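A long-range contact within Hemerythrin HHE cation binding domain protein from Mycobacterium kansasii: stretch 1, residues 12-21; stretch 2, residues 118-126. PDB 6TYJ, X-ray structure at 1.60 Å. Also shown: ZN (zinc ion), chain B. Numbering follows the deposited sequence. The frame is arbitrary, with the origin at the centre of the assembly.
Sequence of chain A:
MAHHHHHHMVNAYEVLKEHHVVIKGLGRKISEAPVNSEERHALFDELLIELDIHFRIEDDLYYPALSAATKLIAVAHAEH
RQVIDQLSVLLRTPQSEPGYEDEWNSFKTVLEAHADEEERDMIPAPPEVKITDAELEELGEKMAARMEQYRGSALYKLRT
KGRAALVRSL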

# COMPACT_ATOMS: atom_id res chain seq x y z
N ALA A 12 -1.79 14.34 -7.34
CA ALA A 12 -1.47 12.92 -7.25
C ALA A 12 -0.40 12.64 -6.21
O ALA A 12 -0.47 11.63 -5.52
CB ALA A 12 -1.02 12.41 -8.63
N TYR A 13 0.60 13.54 -6.11
CA TYR A 13 1.67 13.34 -5.13
C TYR A 13 1.12 13.39 -3.72
O TYR A 13 1.48 12.57 -2.87
CB TYR A 13 2.75 14.41 -5.29
CG TYR A 13 3.30 14.54 -6.70
CD1 TYR A 13 3.42 13.44 -7.54
CD2 TYR A 13 3.73 15.77 -7.17
CE1 TYR A 13 3.94 13.58 -8.83
CE2 TYR A 13 4.25 15.92 -8.44
CZ TYR A 13 4.36 14.82 -9.27
OH TYR A 13 4.88 15.01 -10.53
N GLU A 14 0.27 14.38 -3.45
CA GLU A 14 -0.29 14.53 -2.11
C GLU A 14 -1.15 13.33 -1.74
O GLU A 14 -1.09 12.85 -0.60
CB GLU A 14 -1.10 15.82 -2.03
CG GLU A 14 -0.25 17.07 -2.20
CD GLU A 14 -1.07 18.34 -2.37
OE1 GLU A 14 -2.27 18.24 -2.69
OE2 GLU A 14 -0.51 19.44 -2.18
N VAL A 15 -1.96 12.84 -2.68
CA VAL A 15 -2.77 11.66 -2.41
C VAL A 15 -1.89 10.51 -1.94
O VAL A 15 -2.19 9.84 -0.95
CB VAL A 15 -3.59 11.27 -3.64
CG1 VAL A 15 -4.21 9.88 -3.43
CG2 VAL A 15 -4.67 12.26 -3.87
N LEU A 16 -0.80 10.25 -2.67
CA LEU A 16 0.04 9.11 -2.32
C LEU A 16 0.80 9.37 -1.03
O LEU A 16 0.92 8.47 -0.20
CB LEU A 16 1.01 8.77 -3.44
CG LEU A 16 0.33 8.22 -4.69
CD1 LEU A 16 1.39 8.05 -5.74
CD2 LEU A 16 -0.33 6.89 -4.36
N LYS A 17 1.34 10.58 -0.86
CA LYS A 17 2.07 10.84 0.37
C LYS A 17 1.15 10.78 1.57
O LYS A 17 1.52 10.22 2.63
CB LYS A 17 2.79 12.20 0.28
CG LYS A 17 3.95 12.16 -0.71
CD LYS A 17 4.56 13.54 -0.98
CE LYS A 17 5.54 13.91 0.09
NZ LYS A 17 5.94 15.35 -0.05
N GLU A 18 -0.05 11.34 1.46
CA GLU A 18 -0.97 11.26 2.59
C GLU A 18 -1.35 9.82 2.89
O GLU A 18 -1.52 9.44 4.05
CB GLU A 18 -2.21 12.11 2.33
CG GLU A 18 -1.94 13.60 2.38
CD GLU A 18 -3.13 14.44 1.98
OE1 GLU A 18 -4.28 13.98 2.17
OE2 GLU A 18 -2.92 15.57 1.47
N HIS A 19 -1.48 8.99 1.85
CA HIS A 19 -1.84 7.61 2.12
C HIS A 19 -0.68 6.81 2.69
O HIS A 19 -0.89 5.91 3.51
CB HIS A 19 -2.39 6.95 0.85
CG HIS A 19 -3.26 5.77 1.16
ND1 HIS A 19 -3.22 4.59 0.44
CD2 HIS A 19 -4.19 5.58 2.13
CE1 HIS A 19 -4.09 3.74 0.94
NE2 HIS A 19 -4.69 4.31 1.97
N HIS A 20 0.57 7.15 2.31
CA HIS A 20 1.73 6.53 2.95
C HIS A 20 1.74 6.82 4.45
O HIS A 20 2.09 5.94 5.25
CB HIS A 20 3.05 7.01 2.33
CG HIS A 20 3.35 6.44 0.97
ND1 HIS A 20 4.22 7.06 0.09
CD2 HIS A 20 2.92 5.32 0.34
CE1 HIS A 20 4.28 6.36 -1.03
NE2 HIS A 20 3.53 5.29 -0.89
N VAL A 21 1.36 8.05 4.84
CA VAL A 21 1.28 8.41 6.26
C VAL A 21 0.26 7.54 6.98
O VAL A 21 0.49 7.07 8.11
CB VAL A 21 0.94 9.90 6.42
CG1 VAL A 21 0.54 10.20 7.85
CG2 VAL A 21 2.11 10.76 5.98
N GLU A 118 9.76 4.90 -3.15
CA GLU A 118 8.88 5.63 -4.04
C GLU A 118 9.02 7.13 -3.85
O GLU A 118 9.04 7.89 -4.83
CB GLU A 118 7.44 5.19 -3.78
CG GLU A 118 6.45 5.70 -4.82
CD GLU A 118 5.04 5.31 -4.48
OE1 GLU A 118 4.14 5.61 -5.32
OE2 GLU A 118 4.85 4.71 -3.39
N GLU A 119 9.10 7.60 -2.60
CA GLU A 119 9.21 9.03 -2.39
C GLU A 119 10.59 9.58 -2.75
O GLU A 119 10.73 10.80 -2.93
CB GLU A 119 8.83 9.36 -0.94
CG GLU A 119 7.35 9.13 -0.69
CD GLU A 119 6.92 9.39 0.73
OE1 GLU A 119 7.79 9.80 1.54
OE2 GLU A 119 5.72 9.20 1.04
N ARG A 120 11.58 8.71 -2.93
CA ARG A 120 12.88 9.12 -3.46
C ARG A 120 12.86 9.26 -4.98
O ARG A 120 13.39 10.23 -5.54
CB ARG A 120 13.95 8.11 -3.04
CG ARG A 120 15.31 8.39 -3.70
CD ARG A 120 16.41 7.42 -3.26
NE ARG A 120 16.44 6.18 -4.04
CZ ARG A 120 16.25 4.96 -3.52
NH1 ARG A 120 16.02 4.82 -2.22
NH2 ARG A 120 16.30 3.89 -4.30
N ASP A 121 12.29 8.26 -5.66
CA ASP A 121 12.46 8.04 -7.09
C ASP A 121 11.27 8.47 -7.93
O ASP A 121 11.45 8.81 -9.10
CB ASP A 121 12.70 6.55 -7.38
CG ASP A 121 14.05 6.06 -6.90
OD1 ASP A 121 14.91 6.89 -6.54
OD2 ASP A 121 14.24 4.82 -6.91
N MET A 122 10.06 8.41 -7.38
CA MET A 122 8.85 8.43 -8.21
C MET A 122 7.83 9.48 -7.80
O MET A 122 6.83 9.66 -8.53
CB MET A 122 8.17 7.05 -8.22
CG MET A 122 8.96 5.98 -8.98
SD MET A 122 8.92 6.25 -10.76
CE MET A 122 7.39 5.42 -11.13
N ILE A 123 8.04 10.19 -6.70
CA ILE A 123 7.20 11.29 -6.23
C ILE A 123 8.09 12.47 -5.87
O ILE A 123 8.80 12.41 -4.86
CB ILE A 123 6.36 10.88 -5.00
CG1 ILE A 123 5.47 9.67 -5.31
CG2 ILE A 123 5.53 12.07 -4.48
CD1 ILE A 123 4.79 9.08 -4.06
N PRO A 124 8.11 13.57 -6.66
CA PRO A 124 7.35 13.79 -7.90
C PRO A 124 7.84 12.93 -9.04
O PRO A 124 8.82 12.21 -8.89
CB PRO A 124 7.59 15.27 -8.22
CG PRO A 124 8.22 15.85 -7.02
CD PRO A 124 8.92 14.74 -6.30
N ALA A 125 7.16 13.02 -10.18
CA ALA A 125 7.48 12.14 -11.28
C ALA A 125 8.93 12.34 -11.73
O ALA A 125 9.47 13.46 -11.65
CB ALA A 125 6.55 12.38 -12.46
N PRO A 126 9.56 11.28 -12.23
CA PRO A 126 10.94 11.39 -12.73
C PRO A 126 11.04 12.33 -13.93
O PRO A 126 10.03 12.64 -14.60
CB PRO A 126 11.28 9.95 -13.12
CG PRO A 126 10.34 9.10 -12.40
CD PRO A 126 9.07 9.89 -12.23
ZN ZN B . 3.06 3.89 -2.38
O HOH W 1 4.50 10.15 3.23

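One side of the helix 12-21 packs against a chain segment that changes character along its length: helical at Glu118 and Glu119, extended by Ile123 and Pro124. Tyr13, Leu16 and His20 direct their CA-to-CB bonds toward it, and Lys17 flanks them.

The principal bump is Ile123, which fits the hollow between Tyr13 and Leu16. Its CA-to-CB bond points sideways, but the side chain reaches back to the helix, setting Ile123 CG2 3.7 Å from Tyr13 CB and Ile123 CD1 3.8 Å from Leu16 CB. Apolar Leu16 gives its buried end a matching wall. The aliphatic part of Lys17 closes the hollow, with Lys17 CD 3.9 Å from Ile123 CG2. A branched, apolar residue suits this site because its two arms can touch different neighbours.

At the loop end, the flat Tyr13 ring offers a platform. Pro124, preceded by a cis peptide bond, lies over one face, its CA 3.6 Å from the ring centroid in a CH-pi contact and its CB 3.4 Å from Tyr13 CE2. The compact, rigid proline ring suits a flat aromatic face, against which it can lie closely. Beyond it, Ala125 N donates a nearly straight hydrogen bond to Tyr13 OH (3.0 Å), so the tyrosine combines apolar packing with a polar tip; the small methyl of Ala125 fits alongside, its CB 3.7 Å from that OH.

At the other end, buried His20 uses both ring nitrogens. His20 NE2 binds zinc at 2.1 Å, and Glu118 OE2, from a carboxylate suited to a zinc site, binds the same ion at 2.2 Å; further ligands lie elsewhere in the structure. His20 ND1 donates to Glu119 OE2 (2.8 Å), helping fix the imidazole's orientation. A water donates to Lys17 O (3.0 Å) and Glu119 OE2 (2.7 Å). Altogether the contact buries 446 Å², counting both sides.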